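Local structure of DspB (Aggregatibacter actinomycetemcomitans, 1YHT) at residues 215-220 and 234-239; 20-25 and 328-333. The protein probably hydrolyses terminal beta-linked N-acetylhexosamine residues as a family 20 glycoside hydrolase, and is associated with the release of biofilms. One frame throughout, in Å; residues are numbered along the deposited sequence.

Contact 1: residues 215-220 and 234-239; sequences MWNDGL and ITYWSY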
loop_
_atom_site.group_PDB
_atom_site.type_symbol
_atom_site.label_atom_id
_atom_site.label_comp_id
_atom_site.label_asym_id
_atom_site.label_seq_id
_atom_site.Cartn_x
_atom_site.Cartn_y
_atom_site.Cartn_z
ATOM N N MET A 215 8.389 1.342 0.633
ATOM C CA MET A 215 7.902 2.610 1.143
ATOM C C MET A 215 7.418 3.553 0.048
ATOM O O MET A 215 8.024 3.611 -1.003
ATOM C CB MET A 215 9.053 3.282 1.917
ATOM C CG MET A 215 8.601 4.409 2.726
ATOM S SD MET A 215 10.019 5.137 3.643
ATOM C CE MET A 215 10.746 6.029 2.311
ATOM N N TRP A 216 6.337 4.312 0.321
ATOM C CA TRP A 216 5.815 5.326 -0.584
ATOM C C TRP A 216 6.863 6.464 -0.719
ATOM O O TRP A 216 7.677 6.665 0.191
ATOM C CB TRP A 216 4.453 5.876 -0.087
ATOM C CG TRP A 216 3.319 4.884 -0.045
ATOM C CD1 TRP A 216 2.645 4.452 1.055
ATOM C CD2 TRP A 216 2.730 4.207 -1.163
ATOM N NE1 TRP A 216 1.660 3.554 0.691
ATOM C CE2 TRP A 216 1.695 3.385 -0.659
ATOM C CE3 TRP A 216 2.924 4.278 -2.550
ATOM C CZ2 TRP A 216 0.884 2.603 -1.484
ATOM C CZ3 TRP A 216 2.138 3.533 -3.362
ATOM C CH2 TRP A 216 1.113 2.675 -2.826
ATOM N N ASN A 217 6.872 7.185 -1.845
ATOM C CA ASN A 217 7.935 8.218 -2.053
ATOM C C ASN A 217 7.768 9.558 -1.338
ATOM O O ASN A 217 8.637 10.387 -1.424
ATOM C CB ASN A 217 8.148 8.503 -3.539
ATOM C CG ASN A 217 6.958 9.141 -4.176
ATOM O OD1 ASN A 217 5.956 8.483 -4.418
ATOM N ND2 ASN A 217 7.042 10.450 -4.435
ATOM N N ASP A 218 6.658 9.763 -0.641
ATOM C CA ASP A 218 6.228 11.085 -0.240
ATOM C C ASP A 218 7.278 11.839 0.617
ATOM O O ASP A 218 7.411 13.064 0.500
ATOM C CB ASP A 218 4.930 11.055 0.563
ATOM C CG ASP A 218 3.805 10.346 -0.127
ATOM O OD1 ASP A 218 2.680 10.861 -0.068
ATOM O OD2 ASP A 218 4.046 9.253 -0.695
ATOM N N GLY A 219 7.979 11.094 1.471
ATOM C CA GLY A 219 8.922 11.680 2.409
ATOM C C GLY A 219 10.318 11.817 1.900
ATOM O O GLY A 219 11.199 12.184 2.641
ATOM N N LEU A 220 10.506 11.548 0.603
ATOM C CA LEU A 220 11.821 11.598 -0.012
ATOM C C LEU A 220 12.010 12.971 -0.604
ATOM O O LEU A 220 11.448 13.293 -1.668
ATOM C CB LEU A 220 11.968 10.497 -1.083
ATOM C CG LEU A 220 11.844 9.061 -0.557
ATOM C CD1 LEU A 220 11.917 8.019 -1.647
ATOM C CD2 LEU A 220 12.903 8.773 0.478
ATOM N N ILE A 234 11.419 1.828 -3.146
ATOM C CA ILE A 234 10.427 2.877 -3.249
ATOM C C ILE A 234 9.282 2.530 -4.214
ATOM O O ILE A 234 9.529 2.124 -5.377
ATOM C CB ILE A 234 11.056 4.197 -3.680
ATOM C CG1 ILE A 234 12.285 4.575 -2.777
ATOM C CG2 ILE A 234 9.989 5.284 -3.737
ATOM C CD1 ILE A 234 12.083 4.325 -1.324
ATOM N N THR A 235 8.051 2.688 -3.718
ATOM C CA THR A 235 6.838 2.648 -4.551
ATOM C C THR A 235 6.409 4.078 -4.883
ATOM O O THR A 235 5.808 4.777 -4.059
ATOM C CB THR A 235 5.684 1.781 -3.865
ATOM O OG1 THR A 235 5.333 2.282 -2.566
ATOM C CG2 THR A 235 6.155 0.401 -3.704
ATOM N N TYR A 236 6.784 4.524 -6.090
ATOM C CA TYR A 236 6.732 5.934 -6.514
ATOM C C TYR A 236 5.447 6.241 -7.250
ATOM O O TYR A 236 5.283 5.855 -8.433
ATOM C CB TYR A 236 7.939 6.297 -7.433
ATOM C CG TYR A 236 8.226 7.787 -7.456
ATOM C CD1 TYR A 236 9.332 8.323 -6.777
ATOM C CD2 TYR A 236 7.355 8.682 -8.068
ATOM C CE1 TYR A 236 9.574 9.723 -6.731
ATOM C CE2 TYR A 236 7.590 10.048 -8.048
ATOM C CZ TYR A 236 8.729 10.577 -7.404
ATOM O OH TYR A 236 8.958 11.973 -7.366
ATOM N N TRP A 237 4.532 6.923 -6.567
ATOM C CA TRP A 237 3.177 7.112 -7.084
ATOM C C TRP A 237 2.865 8.483 -7.686
ATOM O O TRP A 237 2.049 8.588 -8.592
ATOM C CB TRP A 237 2.144 6.768 -6.053
ATOM C CG TRP A 237 2.030 7.675 -4.890
ATOM C CD1 TRP A 237 2.851 7.740 -3.815
ATOM C CD2 TRP A 237 1.004 8.636 -4.668
ATOM N NE1 TRP A 237 2.410 8.683 -2.936
ATOM C CE2 TRP A 237 1.279 9.261 -3.435
ATOM C CE3 TRP A 237 -0.122 9.030 -5.392
ATOM C CZ2 TRP A 237 0.457 10.238 -2.890
ATOM C CZ3 TRP A 237 -0.964 10.012 -4.854
ATOM C CH2 TRP A 237 -0.668 10.609 -3.617
ATOM N N SER A 238 3.505 9.518 -7.140
ATOM C CA SER A 238 3.317 10.877 -7.630
ATOM C C SER A 238 4.471 11.775 -7.160
ATOM O O SER A 238 4.938 11.659 -6.013
ATOM C CB SER A 238 2.009 11.418 -7.082
ATOM O OG SER A 238 1.715 12.685 -7.631
ATOM N N TYR A 239 4.886 12.693 -8.028
ATOM C CA TYR A 239 5.849 13.736 -7.670
ATOM C C TYR A 239 5.300 14.684 -6.614
ATOM O O TYR A 239 6.058 15.259 -5.837
ATOM C CB TYR A 239 6.213 14.537 -8.934
ATOM C CG TYR A 239 7.610 15.140 -9.062
ATOM C CD1 TYR A 239 8.005 15.686 -10.282
ATOM C CD2 TYR A 239 8.512 15.221 -7.991
ATOM C CE1 TYR A 239 9.245 16.258 -10.468
ATOM C CE2 TYR A 239 9.780 15.836 -8.168
ATOM C CZ TYR A 239 10.118 16.358 -9.426
ATOM O OH TYR A 239 11.337 16.927 -9.683
#
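The carboxamide of N217 lies over one face of the Y236 ring, stacked with their planes 13° apart, and N217 ND2 stands 3.4 Å above the ring plane, off centre toward the rim. One face of the W216 indole is met near its rim by the hydroxyl of T235, with OG1 3.1 Å from W216 CE3. W237 carries S238 CB over one face and receives D218 at its edge: W237 NE1 donates to D218 OD2 at 2.8 Å in a nearly straight bond (165°). D218 OD2 lies in the indole plane, while NE1 meets it on the syn side, tilted out of the carboxylate plane. The two indoles meet obliquely, W216 CE3 touching W237 CD1 at 3.7 Å.

With chi1 at 66°, CG of N217 sits between its own backbone N and carbonyl carbon. From there the amide bonds at both ends: N217 OD1 accepts from W237 N at 3.0 Å, and N217 ND2 donates to S238 O at 2.9 Å. Before it, the parallel strands pair M215 with I234 and W216 with T235, where T235 N donates to M215 O. L220, at the end of the turn from N217, meets I234 tip to tip, CD1 to CG1 at 3.6 Å.

Other polar atoms find partners outside the two segments: T235 OG1 in H179, W216 NE1 in E114, Y236 OH in V257 O. N217 thus continues the strand pairing through its side chain, while D218 fixes the turn of the W237 indole; both indoles lie close to bound small molecules, consistent with the wall of a pocket.

Contact 2: residues 20-25 and 328-333; sequences GLMLDI and SIWGED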
loop_
_atom_site.group_PDB
_atom_site.type_symbol
_atom_site.label_atom_id
_atom_site.label_comp_id
_atom_site.label_asym_id
_atom_site.label_seq_id
_atom_site.Cartn_x
_atom_site.Cartn_y
_atom_site.Cartn_z
ATOM N N GLY A 20 2.809 -6.407 -10.202
ATOM C CA GLY A 20 1.599 -6.944 -9.585
ATOM C C GLY A 20 0.533 -5.942 -9.295
ATOM O O GLY A 20 0.374 -4.946 -10.017
ATOM N N LEU A 21 -0.186 -6.217 -8.214
ATOM C CA LEU A 21 -1.367 -5.495 -7.815
ATOM C C LEU A 21 -1.176 -4.981 -6.407
ATOM O O LEU A 21 -0.709 -5.707 -5.510
ATOM C CB LEU A 21 -2.575 -6.421 -7.809
ATOM C CG LEU A 21 -3.895 -5.922 -7.280
ATOM C CD1 LEU A 21 -4.417 -4.817 -8.111
ATOM C CD2 LEU A 21 -4.850 -7.072 -7.237
ATOM N N MET A 22 -1.567 -3.733 -6.208
ATOM C CA MET A 22 -1.816 -3.257 -4.857
ATOM C C MET A 22 -3.316 -3.239 -4.650
ATOM O O MET A 22 -4.080 -2.546 -5.375
ATOM C CB MET A 22 -1.239 -1.858 -4.693
ATOM C CG MET A 22 -1.161 -1.397 -3.309
ATOM S SD MET A 22 -2.514 -0.544 -2.515
ATOM C CE MET A 22 -3.762 0.062 -3.630
ATOM N N LEU A 23 -3.762 -3.959 -3.641
ATOM C CA LEU A 23 -5.190 -4.089 -3.417
ATOM C C LEU A 23 -5.482 -3.468 -2.075
ATOM O O LEU A 23 -4.919 -3.896 -1.038
ATOM C CB LEU A 23 -5.631 -5.570 -3.413
ATOM C CG LEU A 23 -7.168 -5.758 -3.364
ATOM C CD1 LEU A 23 -7.916 -5.253 -4.590
ATOM C CD2 LEU A 23 -7.508 -7.182 -3.129
ATOM N N ASP A 24 -6.356 -2.461 -2.097
ATOM C CA ASP A 24 -6.776 -1.764 -0.884
ATOM C C ASP A 24 -8.003 -2.485 -0.350
ATOM O O ASP A 24 -9.110 -2.317 -0.837
ATOM C CB ASP A 24 -7.042 -0.295 -1.185
ATOM C CG ASP A 24 -7.815 0.428 -0.095
ATOM O OD1 ASP A 24 -7.917 -0.038 1.072
ATOM O OD2 ASP A 24 -8.321 1.532 -0.418
ATOM N N ILE A 25 -7.758 -3.302 0.661
ATOM C CA ILE A 25 -8.818 -4.022 1.318
ATOM C C ILE A 25 -9.262 -3.306 2.579
ATOM O O ILE A 25 -10.134 -3.782 3.238
ATOM C CB ILE A 25 -8.469 -5.514 1.590
ATOM C CG1 ILE A 25 -7.341 -5.705 2.608
ATOM C CG2 ILE A 25 -8.146 -6.229 0.239
ATOM C CD1 ILE A 25 -7.132 -7.124 2.950
ATOM N N SER A 328 -2.783 -0.140 -8.797
ATOM C CA SER A 328 -3.394 0.056 -7.493
ATOM C C SER A 328 -4.914 0.232 -7.625
ATOM O O SER A 328 -5.381 1.087 -8.362
ATOM C CB SER A 328 -2.767 1.298 -6.825
ATOM O OG SER A 328 -1.378 1.124 -6.494
ATOM N N ILE A 329 -5.686 -0.598 -6.921
ATOM C CA ILE A 329 -7.129 -0.500 -6.895
ATOM C C ILE A 329 -7.529 -0.012 -5.526
ATOM O O ILE A 329 -7.513 -0.770 -4.556
ATOM C CB ILE A 329 -7.814 -1.880 -7.150
ATOM C CG1 ILE A 329 -7.306 -2.523 -8.452
ATOM C CG2 ILE A 329 -9.347 -1.686 -7.111
ATOM C CD1 ILE A 329 -7.877 -3.951 -8.775
ATOM N N TRP A 330 -7.935 1.242 -5.471
ATOM C CA TRP A 330 -8.265 1.925 -4.268
ATOM C C TRP A 330 -9.758 1.882 -4.048
ATOM O O TRP A 330 -10.545 1.949 -5.003
ATOM C CB TRP A 330 -7.790 3.362 -4.289
ATOM C CG TRP A 330 -6.283 3.531 -4.380
ATOM C CD1 TRP A 330 -5.578 3.832 -5.478
ATOM C CD2 TRP A 330 -5.352 3.430 -3.312
ATOM N NE1 TRP A 330 -4.238 3.922 -5.177
ATOM C CE2 TRP A 330 -4.075 3.671 -3.848
ATOM C CE3 TRP A 330 -5.471 3.146 -1.950
ATOM C CZ2 TRP A 330 -2.929 3.657 -3.073
ATOM C CZ3 TRP A 330 -4.332 3.110 -1.184
ATOM C CH2 TRP A 330 -3.079 3.358 -1.741
ATOM N N GLY A 331 -10.118 1.797 -2.764
ATOM C CA GLY A 331 -11.458 1.395 -2.312
ATOM C C GLY A 331 -12.444 2.459 -1.892
ATOM O O GLY A 331 -13.599 2.120 -1.630
ATOM N N GLU A 332 -12.003 3.710 -1.809
ATOM C CA GLU A 332 -12.792 4.836 -1.212
ATOM C C GLU A 332 -14.205 4.963 -1.719
ATOM O O GLU A 332 -15.110 5.371 -0.983
ATOM C CB GLU A 332 -12.294 6.241 -1.627
ATOM C CG GLU A 332 -10.985 6.656 -1.389
ATOM C CD GLU A 332 -10.066 6.279 -2.472
ATOM O OE1 GLU A 332 -9.750 7.115 -3.382
ATOM O OE2 GLU A 332 -9.626 5.149 -2.322
ATOM N N ASP A 333 -14.367 4.755 -3.019
ATOM C CA ASP A 333 -15.588 5.143 -3.723
ATOM C C ASP A 333 -16.451 3.924 -4.082
ATOM O O ASP A 333 -17.477 4.065 -4.755
ATOM C CB ASP A 333 -15.221 5.893 -5.032
ATOM C CG ASP A 333 -14.774 7.345 -4.801
ATOM O OD1 ASP A 333 -14.836 7.848 -3.664
ATOM O OD2 ASP A 333 -14.320 7.977 -5.774
HETATM O O HOH W 1 -9.855 -1.608 -3.361
#
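M22 O accepts from I329 N at 3.0 Å in a nearly straight bond (169°), and two residues on, D24 N donates to I329 O at 3.2 Å, so the parallel strands pair M22 with S328 and L23 with I329. I329 O also accepts a hydrogen bond from a water that donates to D24 O as well, bridging the strands as they begin to part. Beyond the last bridge the pairing passes to a side chain: G331 N donates to D24 OD2 at 3.0 Å, approaching from above the carboxylate plane. CG of D24 lies anti to the backbone N (chi1 165°), and the carboxylate is also held by A26 N at OD1 and by a salt bridge from R27 to OD2. R27 probably eases the repulsion between D24 OD2 and E332 OE2, with which it makes a long, weak ion pair.

Farther in, the M22 chain bends over W330. M22 CE stands 3.5 Å above the centre of the six-membered ring of W330, a CH-pi contact, and M22 SD lies over the same ring at 4.3 Å from that centroid, a Met-aromatic contact. M22 CE also rests on S328 CB at 3.6 Å. D24 OD2 comes to the edge of the indole, near its plane, beside CE3. H53 and Y278 add edge-to-face contacts to this ring.

On the other face of the sheet, L21 CD1 meets I329 CD1 at 3.6 Å, and L23 CD1 packs more loosely on I329 CB; helices 32-44 and 339-358 cover this layer.

Strand 18-24 lying parallel to the final strand, 324-329, is the seam that closes a TIM barrel, with M22, S328 and W330 on the inner side and the aliphatic residues under the outer helices. D24 and W330 lie at the C-terminal ends of these strands, where TIM-barrel enzymes carry their active site.

In the fold
From the N terminus, strand 18-24 opens the barrel and supplies the first half of contact 2. The chain then passes through strands 49-53, 110-117 and 177-181 to strand 212-216, where contact 1 begins; contact 1 closes a loop of 13 residues between its segments, bringing strand 233-236 beside strand 212-216. After strand 269-271, strand 324-329 returns to strand 18-24, and contact 2 closes a loop of 302 residues inside which contact 1 is nested. Contact 1 joins sequential neighbours, whereas contact 2 joins the first and last strands of the barrel. Their centres are about 16 Å apart, yet they touch across the barrel's interior, W216 CZ2 lying 4.0 Å from W330 CH2.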